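Local coordinates for uncharacterized protein (Actinomyces odontolyticus, PDB 4MJG) that is of unknown function but belongs to the DUF4853 family and is probably a lipoprotein in its natural, full-length form, at residues P89-D98 with I109-E120. Residues are numbered along the deposited sequence; the frame is centred on the assembly and turned at random.
Sequences PDWAVAVQVD and IQLIDNYGGLVE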
loop_
_atom_site.group_PDB
_atom_site.type_symbol
_atom_site.label_atom_id
_atom_site.label_comp_id
_atom_site.label_asym_id
_atom_site.label_seq_id
_atom_site.Cartn_x
_atom_site.Cartn_y
_atom_site.Cartn_z
ATOM N N PRO A 89 -7.467 6.464 8.830
ATOM C CA PRO A 89 -8.700 6.461 8.037
ATOM C C PRO A 89 -9.803 5.606 8.653
ATOM O O PRO A 89 -9.519 4.709 9.449
ATOM C CB PRO A 89 -8.254 5.857 6.705
ATOM C CG PRO A 89 -7.160 4.923 7.084
ATOM C CD PRO A 89 -6.465 5.536 8.274
ATOM N N ASP A 90 -11.047 5.879 8.260
ATOM C CA ASP A 90 -12.223 5.218 8.837
ATOM C C ASP A 90 -12.246 3.710 8.614
ATOM O O ASP A 90 -12.663 2.962 9.497
ATOM C CB ASP A 90 -13.517 5.830 8.280
ATOM C CG ASP A 90 -13.805 7.215 8.839
ATOM O OD1 ASP A 90 -13.104 7.656 9.778
ATOM O OD2 ASP A 90 -14.746 7.867 8.340
ATOM N N TRP A 91 -11.795 3.267 7.444
ATOM C CA TRP A 91 -11.784 1.833 7.119
ATOM C C TRP A 91 -10.806 0.999 7.965
ATOM O O TRP A 91 -10.855 -0.241 7.917
ATOM C CB TRP A 91 -11.501 1.607 5.621
ATOM C CG TRP A 91 -10.239 2.253 5.109
ATOM C CD1 TRP A 91 -10.142 3.436 4.433
ATOM C CD2 TRP A 91 -8.900 1.748 5.226
ATOM N NE1 TRP A 91 -8.830 3.700 4.128
ATOM C CE2 TRP A 91 -8.047 2.680 4.600
ATOM C CE3 TRP A 91 -8.340 0.601 5.801
ATOM C CZ2 TRP A 91 -6.664 2.503 4.537
ATOM C CZ3 TRP A 91 -6.964 0.424 5.734
ATOM C CH2 TRP A 91 -6.142 1.373 5.106
ATOM N N ALA A 92 -9.926 1.667 8.718
ATOM C CA ALA A 92 -8.908 0.992 9.528
ATOM C C ALA A 92 -9.439 0.614 10.906
ATOM O O ALA A 92 -9.622 1.481 11.760
ATOM C CB ALA A 92 -7.677 1.876 9.672
ATOM N N VAL A 93 -9.670 -0.680 11.122
ATOM C CA VAL A 93 -10.198 -1.167 12.406
ATOM C C VAL A 93 -9.142 -1.207 13.523
ATOM O O VAL A 93 -9.497 -1.244 14.698
ATOM C CB VAL A 93 -10.868 -2.564 12.285
ATOM C CG1 VAL A 93 -11.998 -2.534 11.261
ATOM C CG2 VAL A 93 -9.858 -3.655 11.937
ATOM N N ALA A 94 -7.857 -1.217 13.161
ATOM C CA ALA A 94 -6.775 -1.289 14.154
ATOM C C ALA A 94 -5.440 -0.774 13.614
ATOM O O ALA A 94 -5.180 -0.839 12.414
ATOM C CB ALA A 94 -6.614 -2.720 14.649
ATOM N N VAL A 95 -4.603 -0.266 14.519
ATOM C CA VAL A 95 -3.257 0.194 14.188
ATOM C C VAL A 95 -2.258 -0.650 14.969
ATOM O O VAL A 95 -2.178 -0.552 16.196
ATOM C CB VAL A 95 -3.052 1.678 14.562
ATOM C CG1 VAL A 95 -1.655 2.144 14.172
ATOM C CG2 VAL A 95 -4.116 2.547 13.908
ATOM N N GLN A 96 -1.496 -1.476 14.259
ATOM C CA GLN A 96 -0.497 -2.336 14.892
ATOM C C GLN A 96 0.903 -1.765 14.706
ATOM O O GLN A 96 1.271 -1.354 13.609
ATOM C CB GLN A 96 -0.566 -3.740 14.312
ATOM C CG GLN A 96 -1.841 -4.480 14.673
ATOM C CD GLN A 96 -1.873 -5.884 14.105
ATOM O OE1 GLN A 96 -1.116 -6.213 13.190
ATOM N NE2 GLN A 96 -2.750 -6.721 14.646
ATOM N N VAL A 97 1.670 -1.742 15.793
ATOM C CA VAL A 97 3.019 -1.187 15.800
ATOM C C VAL A 97 4.004 -2.299 16.170
ATOM O O VAL A 97 3.858 -2.938 17.213
ATOM C CB VAL A 97 3.124 -0.027 16.814
ATOM C CG1 VAL A 97 4.498 0.623 16.754
ATOM C CG2 VAL A 97 2.029 1.006 16.560
ATOM N N ASP A 98 4.996 -2.534 15.310
ATOM C CA ASP A 98 6.001 -3.568 15.559
ATOM C C ASP A 98 6.700 -3.314 16.882
ATOM O O ASP A 98 7.090 -2.183 17.181
ATOM C CB ASP A 98 7.051 -3.617 14.442
ATOM C CG ASP A 98 6.536 -4.263 13.171
ATOM O OD1 ASP A 98 5.372 -4.707 13.145
ATOM O OD2 ASP A 98 7.310 -4.324 12.192
ATOM N N ILE A 109 4.684 -0.231 10.875
ATOM C CA ILE A 109 3.371 0.061 11.435
ATOM C C ILE A 109 2.348 -0.431 10.419
ATOM O O ILE A 109 2.452 -0.125 9.226
ATOM C CB ILE A 109 3.158 1.562 11.691
ATOM C CG1 ILE A 109 4.206 2.079 12.679
ATOM C CG2 ILE A 109 1.754 1.819 12.237
ATOM C CD1 ILE A 109 4.236 3.585 12.800
ATOM N N GLN A 110 1.371 -1.197 10.894
ATOM C CA GLN A 110 0.361 -1.773 10.029
ATOM C C GLN A 110 -0.988 -1.129 10.289
ATOM O O GLN A 110 -1.325 -0.808 11.431
ATOM C CB GLN A 110 0.251 -3.279 10.270
ATOM C CG GLN A 110 1.500 -4.068 9.917
ATOM C CD GLN A 110 2.538 -4.027 11.012
ATOM O OE1 GLN A 110 2.250 -4.363 12.168
ATOM N NE2 GLN A 110 3.760 -3.621 10.657
ATOM N N LEU A 111 -1.759 -0.969 9.220
ATOM C CA LEU A 111 -3.122 -0.467 9.285
ATOM C C LEU A 111 -4.028 -1.599 8.816
ATOM O O LEU A 111 -3.966 -1.996 7.650
ATOM C CB LEU A 111 -3.253 0.751 8.373
ATOM C CG LEU A 111 -3.836 2.031 8.962
ATOM C CD1 LEU A 111 -3.099 2.447 10.225
ATOM C CD2 LEU A 111 -3.772 3.134 7.919
ATOM N N ILE A 112 -4.831 -2.146 9.727
ATOM C CA ILE A 112 -5.627 -3.342 9.436
ATOM C C ILE A 112 -7.051 -2.963 9.048
ATOM O O ILE A 112 -7.733 -2.265 9.797
ATOM C CB ILE A 112 -5.680 -4.306 10.650
ATOM C CG1 ILE A 112 -4.275 -4.579 11.212
ATOM C CG2 ILE A 112 -6.355 -5.618 10.270
ATOM C CD1 ILE A 112 -3.307 -5.201 10.225
ATOM N N ASP A 113 -7.498 -3.433 7.884
ATOM C CA ASP A 113 -8.873 -3.187 7.426
ATOM C C ASP A 113 -9.816 -4.284 7.916
ATOM O O ASP A 113 -9.379 -5.317 8.434
ATOM C CB ASP A 113 -8.947 -3.042 5.894
ATOM C CG ASP A 113 -8.500 -4.299 5.146
ATOM O OD1 ASP A 113 -8.878 -5.415 5.559
ATOM O OD2 ASP A 113 -7.777 -4.170 4.130
ATOM N N ASN A 114 -11.113 -4.053 7.740
ATOM C CA ASN A 114 -12.147 -4.971 8.240
ATOM C C ASN A 114 -12.168 -6.341 7.550
ATOM O O ASN A 114 -12.863 -7.251 8.004
ATOM C CB ASN A 114 -13.544 -4.320 8.199
ATOM C CG ASN A 114 -13.749 -3.428 6.983
ATOM O OD1 ASN A 114 -12.851 -2.674 6.587
ATOM N ND2 ASN A 114 -14.940 -3.493 6.396
ATOM N N TYR A 115 -11.404 -6.484 6.465
ATOM C CA TYR A 115 -11.236 -7.769 5.774
ATOM C C TYR A 115 -10.055 -8.573 6.319
ATOM O O TYR A 115 -9.867 -9.731 5.950
ATOM C CB TYR A 115 -11.019 -7.540 4.274
ATOM C CG TYR A 115 -12.251 -7.190 3.470
ATOM C CD1 TYR A 115 -13.412 -6.710 4.076
ATOM C CD2 TYR A 115 -12.244 -7.322 2.084
ATOM C CE1 TYR A 115 -14.533 -6.393 3.321
ATOM C CE2 TYR A 115 -13.357 -7.003 1.324
ATOM C CZ TYR A 115 -14.498 -6.541 1.946
ATOM O OH TYR A 115 -15.599 -6.232 1.190
ATOM N N GLY A 116 -9.258 -7.968 7.194
ATOM C CA GLY A 116 -8.009 -8.586 7.646
ATOM C C GLY A 116 -6.848 -8.224 6.732
ATOM O O GLY A 116 -5.721 -8.695 6.923
ATOM N N GLY A 117 -7.131 -7.376 5.741
ATOM C CA GLY A 117 -6.120 -6.836 4.855
ATOM C C GLY A 117 -5.284 -5.792 5.552
ATOM O O GLY A 117 -5.519 -5.469 6.713
ATOM N N LEU A 118 -4.328 -5.235 4.819
ATOM C CA LEU A 118 -3.172 -4.604 5.429
ATOM C C LEU A 118 -2.632 -3.416 4.628
ATOM O O LEU A 118 -2.665 -3.404 3.398
ATOM C CB LEU A 118 -2.082 -5.671 5.555
ATOM C CG LEU A 118 -0.690 -5.262 6.013
ATOM C CD1 LEU A 118 -0.734 -4.994 7.500
ATOM C CD2 LEU A 118 0.330 -6.349 5.692
ATOM N N VAL A 119 -2.136 -2.419 5.348
ATOM C CA VAL A 119 -1.308 -1.368 4.768
ATOM C C VAL A 119 -0.148 -1.139 5.721
ATOM O O VAL A 119 -0.366 -0.949 6.911
ATOM C CB VAL A 119 -2.084 -0.058 4.574
ATOM C CG1 VAL A 119 -1.171 1.028 4.014
ATOM C CG2 VAL A 119 -3.276 -0.288 3.659
ATOM N N GLU A 120 1.078 -1.170 5.203
ATOM C CA GLU A 120 2.268 -1.132 6.049
ATOM C C GLU A 120 3.181 0.053 5.758
ATOM O O GLU A 120 3.595 0.273 4.620
ATOM C CB GLU A 120 3.068 -2.430 5.914
ATOM C CG GLU A 120 4.313 -2.444 6.785
ATOM C CD GLU A 120 4.820 -3.840 7.071
ATOM O OE1 GLU A 120 4.864 -4.654 6.125
ATOM O OE2 GLU A 120 5.178 -4.117 8.239
#
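L111 packs tightly against the 89-98 segment: its CD2 meets P89 CD at 3.6 Å, tip to tip, its CG lies against A92 CB, and its CD1 runs beside V95 CG2. W91 closes the same face. With CG set between its backbone N and carbonyl carbon (chi1 55°), the indole reaches across the end of 109-113, where CE3 lies against D113 CB, to 118-120, where CH2 touches V119 CG2 at 3.6 Å; P89 CG sits over the rim of one ring face. V95 CG1 and V97 CG1 continue the apolar row onto I109, and helix 77-86 packs against this side through F77 and V84.

The face of A94, Q96 and Q110 is looser and more open to solvent at Q96, although I112 on it is buried, with F9 also touching it. There A94 CB only approaches I112 CB, and the extended Q96 side chain lays its OE1 3.8 Å from I112 CD1, its amide steeply turned against that of Q110. Q110 bends at chi2 (82°) and directs NE2 between two acids, reaching E120 OE2 at 2.8 Å and D98 OD1 at 3.2 Å, each from above the carboxylate plane. D98 OD2 is bound separately by G108 N. Replacing Q110 by alanine is likely to leave D98 and E120, whose OD2 and OE2 are 4.5 Å apart, without the shared donor that bridges them and may offset the closeness of their like charges.

Backbone bonds pair Q96 with Q110 in both directions, and I112 N meets A94 O at 3.0 Å, almost straight. I112 O takes V93 N instead, so V93 and A94 both face I112. This is a classic beta bulge in an antiparallel hairpin, with 92-97 forming one edge strand of the chain's antiparallel sheet and 118-120 flanking 109-113 on its other side.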